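Local coordinates for outer surface protein (Bacillus cereus ATCC 14579, PDB 1X7F) that is of unknown function but probably acts as a 6-phospho-N-acetylmuramidase, cleaving sugars that carry 6-phosphorylated N-acetylmuramic acid, at residues I204-A209 against A252-E257; N336-Y341 against E356-V361. All blocks are in the same frame, centred on the assembly; numbering follows the deposited sequence. Where two conformers were deposited one is given.

The two interactions sit in the N-terminal and C-terminal parts of the chain, their centres 43 Å apart and their nearest atoms about 24 Å apart, so they do not touch. Interaction 1 belongs to the N-terminal eight-stranded beta/alpha barrel and joins the loops that leave strands 201-204 and 246-249, at the end of the barrel where enzymes of this fold place their active site. Interaction 2 sets a surface loop against the start of strand 358-364 in the mixed sheet of the C-terminal part; its centre lies about 36 Å from that of the chain, against 15 Å for interaction 1. One is mainly backbone against small side chains; the other is an aromatic ring against an arginine.

Interaction 1 (I204-A209 against A252-E257)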
# COMPACT_ATOMS: atom_id res chain seq x y z
N ILE A 204 6.62 -0.75 3.43
CA ILE A 204 5.96 -1.62 4.40
C ILE A 204 6.97 -2.63 4.92
O ILE A 204 8.04 -2.84 4.33
CB ILE A 204 4.74 -2.33 3.77
CG1 ILE A 204 5.16 -3.32 2.67
CG2 ILE A 204 3.70 -1.31 3.31
CD1 ILE A 204 4.01 -4.13 2.09
N THR A 205 6.64 -3.27 6.03
CA THR A 205 7.57 -4.17 6.68
C THR A 205 7.08 -5.62 6.71
O THR A 205 5.91 -5.90 7.01
CB THR A 205 7.92 -3.65 8.08
OG1 THR A 205 9.00 -4.43 8.64
CG2 THR A 205 6.77 -3.84 9.06
N SER A 206 8.00 -6.52 6.39
CA SER A 206 7.80 -7.94 6.52
C SER A 206 8.02 -8.38 7.97
O SER A 206 8.83 -7.79 8.70
CB SER A 206 8.75 -8.68 5.58
OG SER A 206 8.88 -10.04 5.92
N HIS A 207 7.30 -9.42 8.38
CA HIS A 207 7.43 -9.97 9.73
C HIS A 207 8.30 -11.24 9.75
O HIS A 207 8.51 -11.85 10.80
CB HIS A 207 6.05 -10.18 10.36
CG HIS A 207 5.25 -8.92 10.42
ND1 HIS A 207 5.66 -7.81 11.14
CD2 HIS A 207 4.11 -8.55 9.79
CE1 HIS A 207 4.79 -6.84 10.99
NE2 HIS A 207 3.84 -7.26 10.16
N VAL A 208 8.84 -11.59 8.58
CA VAL A 208 9.75 -12.71 8.43
C VAL A 208 11.17 -12.19 8.17
O VAL A 208 12.13 -12.67 8.77
CB VAL A 208 9.29 -13.68 7.30
CG1 VAL A 208 10.22 -14.86 7.17
CG2 VAL A 208 7.86 -14.17 7.55
N ALA A 209 11.29 -11.20 7.28
CA ALA A 209 12.56 -10.59 6.89
C ALA A 209 13.46 -10.21 8.08
O ALA A 209 12.99 -9.66 9.08
CB ALA A 209 12.30 -9.37 6.01
N ALA A 252 14.44 -7.31 4.02
CA ALA A 252 14.61 -8.53 3.19
C ALA A 252 14.95 -9.72 4.10
O ALA A 252 15.58 -9.53 5.12
CB ALA A 252 15.74 -8.33 2.16
N TYR A 253 14.54 -10.94 3.76
CA TYR A 253 13.72 -11.29 2.60
C TYR A 253 12.33 -11.56 3.10
O TYR A 253 12.16 -12.30 4.09
CB TYR A 253 14.24 -12.59 1.96
CG TYR A 253 15.66 -12.50 1.47
CD1 TYR A 253 16.70 -13.21 2.10
CD2 TYR A 253 15.99 -11.68 0.39
CE1 TYR A 253 18.01 -13.11 1.64
CE2 TYR A 253 17.28 -11.58 -0.07
CZ TYR A 253 18.28 -12.28 0.55
OH TYR A 253 19.56 -12.14 0.06
N ALA A 254 11.32 -11.00 2.43
CA ALA A 254 9.94 -11.37 2.72
C ALA A 254 9.79 -12.84 2.35
O ALA A 254 10.45 -13.33 1.43
CB ALA A 254 8.95 -10.49 1.93
N SER A 255 8.94 -13.56 3.09
CA SER A 255 8.66 -14.96 2.78
C SER A 255 7.89 -15.13 1.47
O SER A 255 7.22 -14.19 0.99
CB SER A 255 7.90 -15.63 3.92
OG SER A 255 6.58 -15.11 4.02
N GLU A 256 7.97 -16.33 0.91
CA GLU A 256 7.15 -16.71 -0.23
C GLU A 256 5.66 -16.37 0.02
O GLU A 256 4.99 -15.79 -0.84
CB GLU A 256 7.35 -18.19 -0.56
CG GLU A 256 6.47 -18.73 -1.69
CD GLU A 256 6.81 -18.19 -3.08
OE1 GLU A 256 5.93 -18.28 -3.96
OE2 GLU A 256 7.94 -17.71 -3.30
N GLU A 257 5.16 -16.75 1.20
CA GLU A 257 3.78 -16.50 1.61
C GLU A 257 3.44 -15.00 1.60
O GLU A 257 2.38 -14.60 1.12
CB GLU A 257 3.49 -17.13 2.98
CG GLU A 257 2.07 -16.93 3.51
CD GLU A 257 1.89 -17.39 4.95
OE1 GLU A 257 2.31 -18.51 5.30
OE2 GLU A 257 1.30 -16.63 5.74
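Ser206 meets Ala254 just beyond two adjoining strands of the beta/alpha barrel, where the loops after 201-204 and 246-249 run against each other. With OG anti to the backbone N (chi1 163°), the hydroxyl lies 3.6 Å from Ala254 CA and turns back on its own loop. There it accepts the N-H of Val208, an ST turn, and that of Ala209, completing an ST motif with an almost straight bond (175°), 3.0 Å from Ala209 N to Ser206 OG. Glu258 OE1 is a third partner. His207 adds its backbone N to Glu258 OE2, so both carboxylate oxygens hold this loop. Val208 spreads its two methyls over Ser255, with CG2 3.9 Å from Ser255 OG, which caps helix 256-264 by bonding to Glu258 N. Ala209 presses closest: its CB is 3.3 Å from Ala252 C, beside the cis peptide that precedes Tyr253, and its CA offers a bent C-H to Tyr253 O (3.3 Å, 122° at the hydrogen). Residues 204-209 and 252-257 thus meet directly by van der Waals packing and that C-H...O approach; conventional bonds lie close by, from Thr205 OG1 to Asn251 OD1 and from Ser206 and His207 to Glu258 in the first turn of helix 256-264.

Interaction 2 (N336-Y341 against E356-V361); sequences NSFGKY and ERKNIV
Lys358 NZ is gripped by the side-chain oxygens of both Gln346 and Gln326, and the chain leading to it runs beside the Phe338 ring, with Lys358 CG and CE each 3.8 Å from Phe338 CE2. The contact packs the loop of a beta hairpin against a neighbouring strand: residues 336-341 link antiparallel strands 330-334 and 345-348 and fold against the start of 358-364, on the other side of 330-334. Phe338 and Arg357 carry most of it. Arg357 CB sits over one face of the phenyl ring, a CH-pi contact 3.8 Å from the centroid and 19° off the normal. The arginine then bends at chi3 (-48°), bringing its guanidinium back over the rim, where Phe338 CE1 lies above the centre of the group, 3.4 Å from Arg357 CZ. The side chains cross at about a right angle, with ring and guanidinium planes 30° apart, and a salt bridge from NE to Asp355 OD2 steadies the guanidinium. Tyr341 CB packs on the opposite face of the phenyl, which is thus sandwiched; Tyr341 N also bonds to Phe338 O, closing a beta turn with Gly339 and Lys340 at its corners. The same ring also lies against the arginine's backbone, with Phe338 CD2 3.2 Å from Arg357 O. Ser337 OG, bonded to Asn335 ND2, rests 3.5 Å from Arg357 CA.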
# COMPACT_ATOMS: atom_id res chain seq x y z
N ASN A 336 -36.40 -10.50 6.41
CA ASN A 336 -37.81 -10.50 5.98
C ASN A 336 -38.71 -9.46 6.65
O ASN A 336 -39.74 -9.06 6.09
CB ASN A 336 -38.44 -11.89 6.17
CG ASN A 336 -37.82 -12.95 5.27
OD1 ASN A 336 -37.10 -12.64 4.31
ND2 ASN A 336 -38.10 -14.20 5.58
N SER A 337 -38.33 -9.01 7.84
CA SER A 337 -39.18 -8.12 8.59
C SER A 337 -38.76 -6.64 8.42
O SER A 337 -39.30 -5.76 9.08
CB SER A 337 -39.22 -8.54 10.06
OG SER A 337 -38.02 -8.15 10.72
N PHE A 338 -37.81 -6.38 7.51
CA PHE A 338 -37.34 -5.01 7.26
C PHE A 338 -38.01 -4.32 6.06
O PHE A 338 -37.53 -3.28 5.59
CB PHE A 338 -35.80 -4.96 7.16
CG PHE A 338 -35.17 -3.75 7.87
CD1 PHE A 338 -35.95 -2.67 8.27
CD2 PHE A 338 -33.79 -3.70 8.08
CE1 PHE A 338 -35.37 -1.57 8.91
CE2 PHE A 338 -33.21 -2.61 8.73
CZ PHE A 338 -34.01 -1.54 9.15
N GLY A 339 -39.13 -4.88 5.58
CA GLY A 339 -39.90 -4.31 4.46
C GLY A 339 -39.07 -3.81 3.28
O GLY A 339 -38.36 -4.58 2.65
N LYS A 340 -39.16 -2.51 3.02
CA LYS A 340 -38.34 -1.80 2.02
C LYS A 340 -36.82 -2.09 2.11
O LYS A 340 -36.09 -1.99 1.12
CB LYS A 340 -38.59 -0.28 2.21
CG LYS A 340 -37.90 0.68 1.25
CD LYS A 340 -38.80 1.02 0.06
CE LYS A 340 -38.04 1.87 -0.97
NZ LYS A 340 -37.13 2.88 -0.34
N TYR A 341 -36.34 -2.45 3.30
CA TYR A 341 -34.90 -2.58 3.54
C TYR A 341 -34.41 -4.03 3.63
O TYR A 341 -33.24 -4.27 3.86
CB TYR A 341 -34.47 -1.75 4.78
CG TYR A 341 -34.89 -0.32 4.58
CD1 TYR A 341 -35.96 0.21 5.30
CD2 TYR A 341 -34.29 0.47 3.60
CE1 TYR A 341 -36.39 1.49 5.08
CE2 TYR A 341 -34.72 1.77 3.37
CZ TYR A 341 -35.76 2.27 4.12
OH TYR A 341 -36.21 3.54 3.91
N GLU A 356 -34.07 -6.26 15.51
CA GLU A 356 -34.48 -7.60 15.08
C GLU A 356 -34.77 -7.67 13.58
O GLU A 356 -34.95 -8.75 13.03
CB GLU A 356 -35.69 -8.12 15.89
CG GLU A 356 -35.49 -8.25 17.40
CD GLU A 356 -34.49 -9.33 17.82
OE1 GLU A 356 -34.36 -10.38 17.15
OE2 GLU A 356 -33.83 -9.12 18.86
N ARG A 357 -34.80 -6.51 12.93
CA ARG A 357 -35.02 -6.44 11.47
C ARG A 357 -33.74 -6.65 10.63
O ARG A 357 -33.76 -6.61 9.39
CB ARG A 357 -35.69 -5.11 11.12
CG ARG A 357 -37.06 -4.91 11.85
CD ARG A 357 -37.62 -3.50 11.78
NE ARG A 357 -36.60 -2.51 12.13
CZ ARG A 357 -36.76 -1.20 12.03
NH1 ARG A 357 -37.92 -0.69 11.59
NH2 ARG A 357 -35.76 -0.38 12.37
N LYS A 358 -32.63 -6.88 11.33
CA LYS A 358 -31.35 -7.17 10.70
C LYS A 358 -30.82 -8.53 11.15
O LYS A 358 -30.95 -8.89 12.32
CB LYS A 358 -30.33 -6.10 11.05
CG LYS A 358 -30.75 -4.69 10.68
CD LYS A 358 -29.58 -3.73 10.83
CE LYS A 358 -30.04 -2.29 10.83
NZ LYS A 358 -28.88 -1.38 10.93
N ASN A 359 -30.23 -9.29 10.22
CA ASN A 359 -29.46 -10.49 10.55
C ASN A 359 -27.96 -10.17 10.54
O ASN A 359 -27.49 -9.47 9.65
CB ASN A 359 -29.74 -11.61 9.54
CG ASN A 359 -31.15 -12.20 9.66
OD1 ASN A 359 -31.56 -12.96 8.78
ND2 ASN A 359 -31.89 -11.87 10.72
N ILE A 360 -27.20 -10.67 11.51
CA ILE A 360 -25.73 -10.52 11.41
C ILE A 360 -25.17 -11.62 10.50
O ILE A 360 -25.50 -12.79 10.66
CB ILE A 360 -24.97 -10.51 12.79
CG1 ILE A 360 -23.45 -10.41 12.52
CG2 ILE A 360 -25.32 -11.76 13.64
CD1 ILE A 360 -22.58 -10.26 13.75
N VAL A 361 -24.32 -11.23 9.56
CA VAL A 361 -23.83 -12.15 8.52
C VAL A 361 -22.37 -12.53 8.77
O VAL A 361 -21.99 -13.69 8.60
CB VAL A 361 -24.04 -11.52 7.10
CG1 VAL A 361 -23.29 -12.28 6.03
CG2 VAL A 361 -25.54 -11.52 6.76